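Cycloalternan-forming enzyme (PDB 5F7U) is a multidomain member of glycoside hydrolase family 31, with a TIM-barrel domain flanked by beta-rich domains, and binds glycans and magnesium ions. Local coordinates at residues I134-T139 against E185-T190; L194-Q199 against Y203-H208. The protein carries 1 engineered substitution. All blocks are in the same frame, centred on the assembly; numbering follows the deposited sequence.

Overall arrangement
Both contacts lie on the same side of the chain's centre, with about 9 Å between their own centres, and the second strand of contact 1 belongs to the same layer as contact 2: 186-190 pairs with 194-200, which pairs in turn with 203-209. Contact 1 (134-139 against 185-190) is wholly buried and purely apolar, two strands facing each other through side chains without a hydrogen bond. Contact 2 (194-199 against 203-208) is a partly buried hairpin tied by backbone bonds, apolar on the face of Ile196, Ile198, Met205 and Val207, polar and largely charged on the other. A salt bridge from Lys186 NZ to Glu197 OE1 and a probable backbone hydrogen bond from Ile196 N to Val189 O join them.

Contact 1 (I134-T139 against E185-T190); sequences ITLNMT and EKVTVT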
ATOM      1  N   ILE A 134     -30.885 -11.648  11.515  1.00 16.01           N
ATOM      2  CA  ILE A 134     -31.941 -12.361  10.792  1.00 16.16           C
ATOM      3  C   ILE A 134     -31.421 -13.747  10.421  1.00 15.83           C
ATOM      4  O   ILE A 134     -30.292 -13.870   9.939  1.00 15.43           O
ATOM      5  CB  ILE A 134     -32.346 -11.597   9.510  1.00 16.49           C
ATOM      6  CG1 ILE A 134     -32.874 -10.200   9.860  1.00 17.09           C
ATOM      7  CG2 ILE A 134     -33.402 -12.377   8.718  1.00 16.57           C
ATOM      8  CD1 ILE A 134     -32.970  -9.300   8.647  1.00 18.31           C
ATOM      9  N   THR A 135     -32.230 -14.783  10.633  1.00 16.02           N
ATOM     10  CA  THR A 135     -31.877 -16.139  10.206  1.00 16.14           C
ATOM     11  C   THR A 135     -32.667 -16.487   8.967  1.00 16.64           C
ATOM     12  O   THR A 135     -33.899 -16.360   8.954  1.00 17.02           O
ATOM     13  CB  THR A 135     -32.246 -17.165  11.297  1.00 16.62           C
ATOM     14  OG1 THR A 135     -31.575 -16.812  12.510  1.00 16.73           O
ATOM     15  CG2 THR A 135     -31.894 -18.619  10.879  1.00 16.72           C
ATOM     16  N   LEU A 136     -31.974 -16.968   7.939  1.00 16.36           N
ATOM     17  CA  LEU A 136     -32.664 -17.560   6.793  1.00 17.19           C
ATOM     18  C   LEU A 136     -32.517 -19.069   6.909  1.00 17.29           C
ATOM     19  O   LEU A 136     -31.413 -19.589   6.819  1.00 16.90           O
ATOM     20  CB  LEU A 136     -32.056 -17.050   5.477  1.00 17.44           C
ATOM     21  CG  LEU A 136     -31.929 -15.529   5.275  1.00 18.14           C
ATOM     22  CD1 LEU A 136     -31.311 -15.220   3.911  1.00 18.76           C
ATOM     23  CD2 LEU A 136     -33.269 -14.824   5.395  1.00 18.96           C
ATOM     24  N   ASN A 137     -33.628 -19.759   7.162  1.00 17.94           N
ATOM     25  CA  ASN A 137     -33.633 -21.219   7.204  1.00 18.33           C
ATOM     26  C   ASN A 137     -33.711 -21.729   5.784  1.00 18.38           C
ATOM     27  O   ASN A 137     -34.582 -21.296   5.016  1.00 18.43           O
ATOM     28  CB  ASN A 137     -34.799 -21.711   8.055  1.00 19.59           C
ATOM     29  CG  ASN A 137     -34.601 -21.404   9.526  1.00 20.06           C
ATOM     30  OD1 ASN A 137     -33.645 -21.873  10.139  1.00 20.58           O
ATOM     31  ND2 ASN A 137     -35.504 -20.635  10.095  1.00 20.38           N
ATOM     32  N   MET A 138     -32.816 -22.649   5.433  0.50 18.37           N
ATOM     33  CA  MET A 138     -32.657 -23.053   4.046  0.50 18.47           C
ATOM     34  C   MET A 138     -32.755 -24.551   3.821  0.50 18.87           C
ATOM     35  O   MET A 138     -32.516 -25.344   4.738  0.50 18.74           O
ATOM     36  CB  MET A 138     -31.315 -22.545   3.522  0.50 18.29           C
ATOM     37  CG  MET A 138     -31.264 -21.039   3.416  0.50 18.42           C
ATOM     38  SD  MET A 138     -29.583 -20.416   3.342  0.50 18.81           S
ATOM     39  CE  MET A 138     -29.913 -18.846   2.550  0.50 18.09           C
ATOM     40  N   THR A 139     -33.123 -24.923   2.597  1.00 19.04           N
ATOM     41  CA  THR A 139     -32.975 -26.313   2.134  1.00 19.55           C
ATOM     42  C   THR A 139     -31.655 -26.408   1.379  1.00 18.92           C
ATOM     43  O   THR A 139     -31.065 -25.387   1.016  1.00 18.37           O
ATOM     44  CB  THR A 139     -34.118 -26.787   1.237  1.00 20.43           C
ATOM     45  OG1 THR A 139     -34.365 -25.806   0.224  1.00 20.34           O
ATOM     46  CG2 THR A 139     -35.366 -27.011   2.068  1.00 21.20           C
ATOM     47  N   GLU A 185     -42.377 -14.932  -1.811  1.00 30.20           N
ATOM     48  CA  GLU A 185     -41.343 -15.161  -2.819  1.00 30.03           C
ATOM     49  C   GLU A 185     -40.009 -14.488  -2.511  1.00 27.45           C
ATOM     50  O   GLU A 185     -38.996 -14.843  -3.105  1.00 26.35           O
ATOM     51  CB  GLU A 185     -41.821 -14.708  -4.203  1.00 32.47           C
ATOM     52  CG  GLU A 185     -43.180 -15.260  -4.627  1.00 36.36           C
ATOM     53  CD  GLU A 185     -44.353 -14.330  -4.287  1.00 39.35           C
ATOM     54  OE1 GLU A 185     -44.291 -13.561  -3.279  1.00 40.39           O
ATOM     55  OE2 GLU A 185     -45.360 -14.370  -5.043  1.00 42.33           O
ATOM     56  N   LYS A 186     -40.019 -13.508  -1.609  1.00 26.30           N
ATOM     57  CA  LYS A 186     -38.882 -12.593  -1.460  1.00 24.90           C
ATOM     58  C   LYS A 186     -38.837 -12.009  -0.055  1.00 23.51           C
ATOM     59  O   LYS A 186     -39.869 -11.797   0.560  1.00 24.25           O
ATOM     60  CB  LYS A 186     -39.051 -11.465  -2.475  1.00 26.07           C
ATOM     61  CG  LYS A 186     -37.853 -10.560  -2.656  1.00 26.75           C
ATOM     62  CD  LYS A 186     -38.269  -9.389  -3.528  1.00 28.61           C
ATOM     63  CE  LYS A 186     -37.059  -8.545  -3.866  1.00 28.78           C
ATOM     64  NZ  LYS A 186     -37.425  -7.493  -4.848  1.00 30.43           N
ATOM     65  N   VAL A 187     -37.633 -11.752   0.452  1.00 21.85           N
ATOM     66  CA  VAL A 187     -37.483 -10.966   1.680  1.00 20.69           C
ATOM     67  C   VAL A 187     -36.534  -9.813   1.369  1.00 20.00           C
ATOM     68  O   VAL A 187     -35.507 -10.023   0.725  1.00 19.38           O
ATOM     69  CB  VAL A 187     -37.040 -11.827   2.903  1.00 20.36           C
ATOM     70  CG1 VAL A 187     -35.782 -12.642   2.609  1.00 19.84           C
ATOM     71  CG2 VAL A 187     -36.868 -10.971   4.152  1.00 20.22           C
ATOM     72  N   THR A 188     -36.917  -8.607   1.791  1.00 19.70           N
ATOM     73  CA  THR A 188     -36.096  -7.418   1.597  1.00 19.29           C
ATOM     74  C   THR A 188     -35.733  -6.859   2.954  1.00 18.72           C
ATOM     75  O   THR A 188     -36.602  -6.662   3.795  1.00 18.96           O
ATOM     76  CB  THR A 188     -36.820  -6.368   0.737  1.00 20.16           C
ATOM     77  OG1 THR A 188     -37.175  -6.967  -0.515  1.00 20.72           O
ATOM     78  CG2 THR A 188     -35.924  -5.130   0.490  1.00 20.30           C
ATOM     79  N   VAL A 189     -34.435  -6.614   3.139  1.00 17.94           N
ATOM     80  CA  VAL A 189     -33.891  -6.072   4.383  1.00 17.94           C
ATOM     81  C   VAL A 189     -33.309  -4.704   4.070  1.00 18.25           C
ATOM     82  O   VAL A 189     -32.441  -4.577   3.208  1.00 18.37           O
ATOM     83  CB  VAL A 189     -32.834  -7.009   4.993  1.00 17.22           C
ATOM     84  CG1 VAL A 189     -32.388  -6.513   6.361  1.00 17.56           C
ATOM     85  CG2 VAL A 189     -33.407  -8.419   5.115  1.00 17.59           C
ATOM     86  N   THR A 190     -33.798  -3.703   4.785  1.00 18.33           N
ATOM     87  CA  THR A 190     -33.517  -2.313   4.469  1.00 18.94           C
ATOM     88  C   THR A 190     -32.908  -1.571   5.652  1.00 18.45           C
ATOM     89  O   THR A 190     -33.385  -1.686   6.780  1.00 18.61           O
ATOM     90  CB  THR A 190     -34.826  -1.650   3.997  1.00 20.20           C
ATOM     91  OG1 THR A 190     -35.275  -2.350   2.827  1.00 21.17           O
ATOM     92  CG2 THR A 190     -34.641  -0.165   3.688  1.00 20.88           C
TER
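Ile134 and Val189 meet tip to tip, and the fit is closest here: the CD1 methyl of Ile134 stands 3.7 Å from Val189 CG1 and equally near Val189 CG2, so it faces the fork of the valine. Ile134 can reach that far because CG1 lies anti to its own carbonyl carbon (chi1 -60°) and the chain then runs on extended to CD1. Two residues along each strand the second pair is slacker, with Leu136 CD2 4.3 Å from Val187 CG1. The backbones stay well apart, the CA atoms of Ile134 and Val189 being 9.2 Å from each other, and no hydrogen bond crosses. This is the face-to-face packing of two beta layers, as expected of the beta-sandwich of the galactose mutarotase-like domain of family 31 enzymes: strand 134-140 pairs with 106-129 and 148-153, strand 186-190 with 179-182 and 194-200. Val180 touches both Ile134 and Val187, while Ile198 touches both Leu136 and Val187, so the interior between the layers is filled from neighbouring strands as well. The looser side is polar, with Asn137, Thr139, Lys186, Thr188 and Thr190 partly exposed. Asn137 hydrogen-bonds through OD1 to Lys148 NZ and through ND2 to Ser126 OG; on the other strand, Lys186 extends to its salt bridge with Glu197, and Thr188 lies against Ser195.

Contact 2 (L194-Q199 against Y203-H208); sequences LSIEIQ and YRMEVH
Glu197 lays its carboxylate over one face of the His208 imidazole, OE2 standing 3.2 Å above the ring plane toward the rim, with the two planes only 13° apart. Its CG lies anti to the carbonyl carbon (chi1 -67°) and the chain runs on extended, which carries the carboxylate there; OE2 is badly angled for a hydrogen bond with NE2. At the ring edge, in plane, His208 NE2 instead donates to Glu206 OE1 at 2.8 Å, while ND1, the other ring nitrogen, bonds to Gly212 O; the two bonds fix the ring's rotation. Ser195 O also lies at the edge, near the ring plane. Glu206 also holds Arg204, whose NH1 reaches the anti lone pair of Glu206 OE2 in a 2.8 Å salt bridge. Glu197 OE1 lies 4.0 Å from Glu206 OE1, a like-charge approach probably eased by Lys186 on Glu197 OE1 and by Arg204 on Glu206 OE2. The Tyr203 ring has Met205 N over one face, toward the rim, and Ile198 CG2 approaches Tyr203 CD1 obliquely, at 3.7 Å.

Six backbone hydrogen bonds zip up this antiparallel hairpin, in pairs at Ser195–His208, Glu197–Glu206 and Gln199–Arg204. On the apolar face, Ile196 CD1 packs alongside Val207 CG1 at 3.7 Å, and Ile196 CG2 meets Met205 CG at 3.9 Å. Strand 194-200 is flanked by 186-190, and 203-209 by 214-229, where Glu218 bonds Tyr203 OH and Met205 N. Strands 148-153 and 158-164 cover the apolar face through Leu149, Leu151, Phe153, Leu159 and Met161.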
ATOM      1  N   LEU A 194     -28.583   0.569   2.889  1.00 18.63           N
ATOM      2  CA  LEU A 194     -28.620  -0.657   2.091  1.00 18.45           C
ATOM      3  C   LEU A 194     -30.029  -1.195   1.864  1.00 18.76           C
ATOM      4  O   LEU A 194     -30.921  -1.023   2.702  1.00 19.03           O
ATOM      5  CB  LEU A 194     -27.770  -1.762   2.740  1.00 17.69           C
ATOM      6  CG  LEU A 194     -26.242  -1.609   2.782  1.00 17.69           C
ATOM      7  CD1 LEU A 194     -25.626  -2.639   3.720  1.00 16.92           C
ATOM      8  CD2 LEU A 194     -25.625  -1.688   1.379  1.00 18.02           C
ATOM      9  N   SER A 195     -30.212  -1.836   0.713  1.00 18.78           N
ATOM     10  CA  SER A 195     -31.406  -2.594   0.429  1.00 19.30           C
ATOM     11  C   SER A 195     -30.960  -3.984  -0.015  1.00 19.10           C
ATOM     12  O   SER A 195     -30.343  -4.136  -1.077  1.00 18.97           O
ATOM     13  CB  SER A 195     -32.257  -1.896  -0.635  1.00 20.69           C
ATOM     14  OG  SER A 195     -33.414  -2.681  -0.917  1.00 21.78           O
ATOM     15  N   ILE A 196     -31.242  -4.978   0.827  1.00 18.68           N
ATOM     16  CA  ILE A 196     -30.818  -6.355   0.561  1.00 18.57           C
ATOM     17  C   ILE A 196     -32.029  -7.134   0.064  1.00 19.45           C
ATOM     18  O   ILE A 196     -32.964  -7.363   0.831  1.00 19.44           O
ATOM     19  CB  ILE A 196     -30.208  -7.030   1.813  1.00 18.13           C
ATOM     20  CG1 ILE A 196     -29.151  -6.128   2.489  1.00 17.83           C
ATOM     21  CG2 ILE A 196     -29.631  -8.409   1.454  1.00 18.07           C
ATOM     22  CD1 ILE A 196     -28.031  -5.633   1.575  1.00 18.21           C
ATOM     23  N   GLU A 197     -32.019  -7.493  -1.224  1.00 20.12           N
ATOM     24  CA  GLU A 197     -33.152  -8.169  -1.852  1.00 21.28           C
ATOM     25  C   GLU A 197     -32.825  -9.633  -2.018  1.00 20.80           C
ATOM     26  O   GLU A 197     -31.897  -9.986  -2.761  1.00 20.12           O
ATOM     27  CB  GLU A 197     -33.459  -7.568  -3.221  1.00 23.53           C
ATOM     28  CG  GLU A 197     -33.964  -6.146  -3.194  1.00 26.71           C
ATOM     29  CD  GLU A 197     -34.288  -5.625  -4.581  1.00 29.63           C
ATOM     30  OE1 GLU A 197     -34.938  -6.348  -5.380  1.00 32.01           O
ATOM     31  OE2 GLU A 197     -33.904  -4.479  -4.863  1.00 31.50           O
ATOM     32  N   ILE A 198     -33.585 -10.488  -1.336  1.00 20.39           N
ATOM     33  CA  ILE A 198     -33.302 -11.931  -1.332  1.00 20.60           C
ATOM     34  C   ILE A 198     -34.499 -12.684  -1.920  1.00 21.26           C
ATOM     35  O   ILE A 198     -35.553 -12.738  -1.299  1.00 21.15           O
ATOM     36  CB  ILE A 198     -32.975 -12.446   0.090  1.00 20.34           C
ATOM     37  CG1 ILE A 198     -31.748 -11.717   0.663  1.00 20.59           C
ATOM     38  CG2 ILE A 198     -32.736 -13.959   0.106  1.00 20.34           C
ATOM     39  CD1 ILE A 198     -31.763 -11.676   2.167  1.00 20.80           C
ATOM     40  N   GLN A 199     -34.327 -13.237  -3.116  1.00 21.98           N
ATOM     41  CA  GLN A 199     -35.332 -14.167  -3.663  1.00 23.48           C
ATOM     42  C   GLN A 199     -35.258 -15.464  -2.867  1.00 22.42           C
ATOM     43  O   GLN A 199     -34.172 -15.856  -2.430  1.00 21.29           O
ATOM     44  CB  GLN A 199     -35.131 -14.413  -5.164  1.00 25.61           C
ATOM     45  CG  GLN A 199     -35.424 -13.208  -6.071  1.00 28.86           C
ATOM     46  CD  GLN A 199     -36.870 -12.669  -6.027  1.00 31.17           C
ATOM     47  OE1 GLN A 199     -37.844 -13.405  -5.788  1.00 33.07           O
ATOM     48  NE2 GLN A 199     -37.011 -11.365  -6.270  1.00 32.59           N
ATOM     49  N   TYR A 203     -32.926 -19.458  -3.641  1.00 20.51           N
ATOM     50  CA  TYR A 203     -32.250 -18.427  -2.864  1.00 19.21           C
ATOM     51  C   TYR A 203     -31.288 -17.649  -3.766  1.00 18.87           C
ATOM     52  O   TYR A 203     -30.500 -18.250  -4.472  1.00 18.74           O
ATOM     53  CB  TYR A 203     -31.490 -19.027  -1.669  1.00 18.23           C
ATOM     54  CG  TYR A 203     -30.400 -18.106  -1.178  1.00 17.23           C
ATOM     55  CD1 TYR A 203     -30.716 -16.968  -0.418  1.00 17.08           C
ATOM     56  CD2 TYR A 203     -29.057 -18.328  -1.532  1.00 16.96           C
ATOM     57  CE1 TYR A 203     -29.711 -16.091  -0.003  1.00 16.62           C
ATOM     58  CE2 TYR A 203     -28.043 -17.451  -1.115  1.00 16.24           C
ATOM     59  CZ  TYR A 203     -28.385 -16.334  -0.361  1.00 16.19           C
ATOM     60  OH  TYR A 203     -27.411 -15.449   0.040  1.00 15.88           O
ATOM     61  N   ARG A 204     -31.387 -16.322  -3.746  1.00 18.73           N
ATOM     62  CA  ARG A 204     -30.428 -15.458  -4.444  1.00 18.85           C
ATOM     63  C   ARG A 204     -30.468 -14.074  -3.836  1.00 18.46           C
ATOM     64  O   ARG A 204     -31.548 -13.455  -3.743  1.00 18.89           O
ATOM     65  CB  ARG A 204     -30.743 -15.384  -5.952  1.00 20.46           C
ATOM     66  CG  ARG A 204     -29.694 -14.619  -6.731  1.00 21.98           C
ATOM     67  CD  ARG A 204     -29.988 -14.618  -8.226  1.00 23.89           C
ATOM     68  NE  ARG A 204     -29.041 -13.684  -8.836  1.00 25.74           N
ATOM     69  CZ  ARG A 204     -29.319 -12.420  -9.141  1.00 26.84           C
ATOM     70  NH1 ARG A 204     -30.555 -11.938  -8.977  1.00 27.57           N
ATOM     71  NH2 ARG A 204     -28.360 -11.657  -9.659  1.00 27.62           N
ATOM     72  N   MET A 205     -29.291 -13.589  -3.432  1.00 17.46           N
ATOM     73  CA  MET A 205     -29.155 -12.273  -2.808  1.00 17.17           C
ATOM     74  C   MET A 205     -28.647 -11.223  -3.795  1.00 17.25           C
ATOM     75  O   MET A 205     -27.695 -11.478  -4.533  1.00 16.86           O
ATOM     76  CB  MET A 205     -28.166 -12.354  -1.641  1.00 16.64           C
ATOM     77  CG  MET A 205     -27.968 -11.035  -0.910  1.00 17.14           C
ATOM     78  SD  MET A 205     -26.716 -11.115   0.371  1.00 17.47           S
ATOM     79  CE  MET A 205     -27.506 -12.171   1.582  1.00 17.44           C
ATOM     80  N   GLU A 206     -29.287 -10.057  -3.778  1.00 17.17           N
ATOM     81  CA  GLU A 206     -28.751  -8.843  -4.396  1.00 17.74           C
ATOM     82  C   GLU A 206     -28.528  -7.801  -3.324  1.00 17.26           C
ATOM     83  O   GLU A 206     -29.420  -7.547  -2.505  1.00 17.54           O
ATOM     84  CB  GLU A 206     -29.731  -8.256  -5.416  1.00 18.99           C
ATOM     85  CG  GLU A 206     -30.031  -9.149  -6.606  1.00 20.63           C
ATOM     86  CD  GLU A 206     -31.047  -8.563  -7.585  1.00 22.67           C
ATOM     87  OE1 GLU A 206     -31.618  -7.472  -7.353  1.00 23.33           O
ATOM     88  OE2 GLU A 206     -31.314  -9.239  -8.593  1.00 24.08           O
ATOM     89  N   VAL A 207     -27.376  -7.140  -3.384  1.00 16.75           N
ATOM     90  CA  VAL A 207     -27.066  -6.066  -2.445  1.00 16.77           C
ATOM     91  C   VAL A 207     -27.188  -4.749  -3.214  1.00 17.25           C
ATOM     92  O   VAL A 207     -26.499  -4.533  -4.196  1.00 17.10           O
ATOM     93  CB  VAL A 207     -25.652  -6.246  -1.838  1.00 16.42           C
ATOM     94  CG1 VAL A 207     -25.314  -5.094  -0.911  1.00 16.44           C
ATOM     95  CG2 VAL A 207     -25.597  -7.562  -1.054  1.00 16.44           C
ATOM     96  N   HIS A 208     -28.095  -3.893  -2.759  1.00 17.63           N
ATOM     97  CA  HIS A 208     -28.319  -2.602  -3.366  1.00 18.89           C
ATOM     98  C   HIS A 208     -28.012  -1.510  -2.339  1.00 19.20           C
ATOM     99  O   HIS A 208     -28.080  -1.732  -1.114  1.00 18.54           O
ATOM    100  CB  HIS A 208     -29.798  -2.444  -3.790  1.00 19.82           C
ATOM    101  CG  HIS A 208     -30.253  -3.406  -4.847  1.00 20.51           C
ATOM    102  ND1 HIS A 208     -30.485  -3.019  -6.147  1.00 21.91           N
ATOM    103  CD2 HIS A 208     -30.547  -4.728  -4.793  1.00 20.57           C
ATOM    104  CE1 HIS A 208     -30.891  -4.060  -6.856  1.00 22.19           C
ATOM    105  NE2 HIS A 208     -30.941  -5.109  -6.059  1.00 21.34           N
TER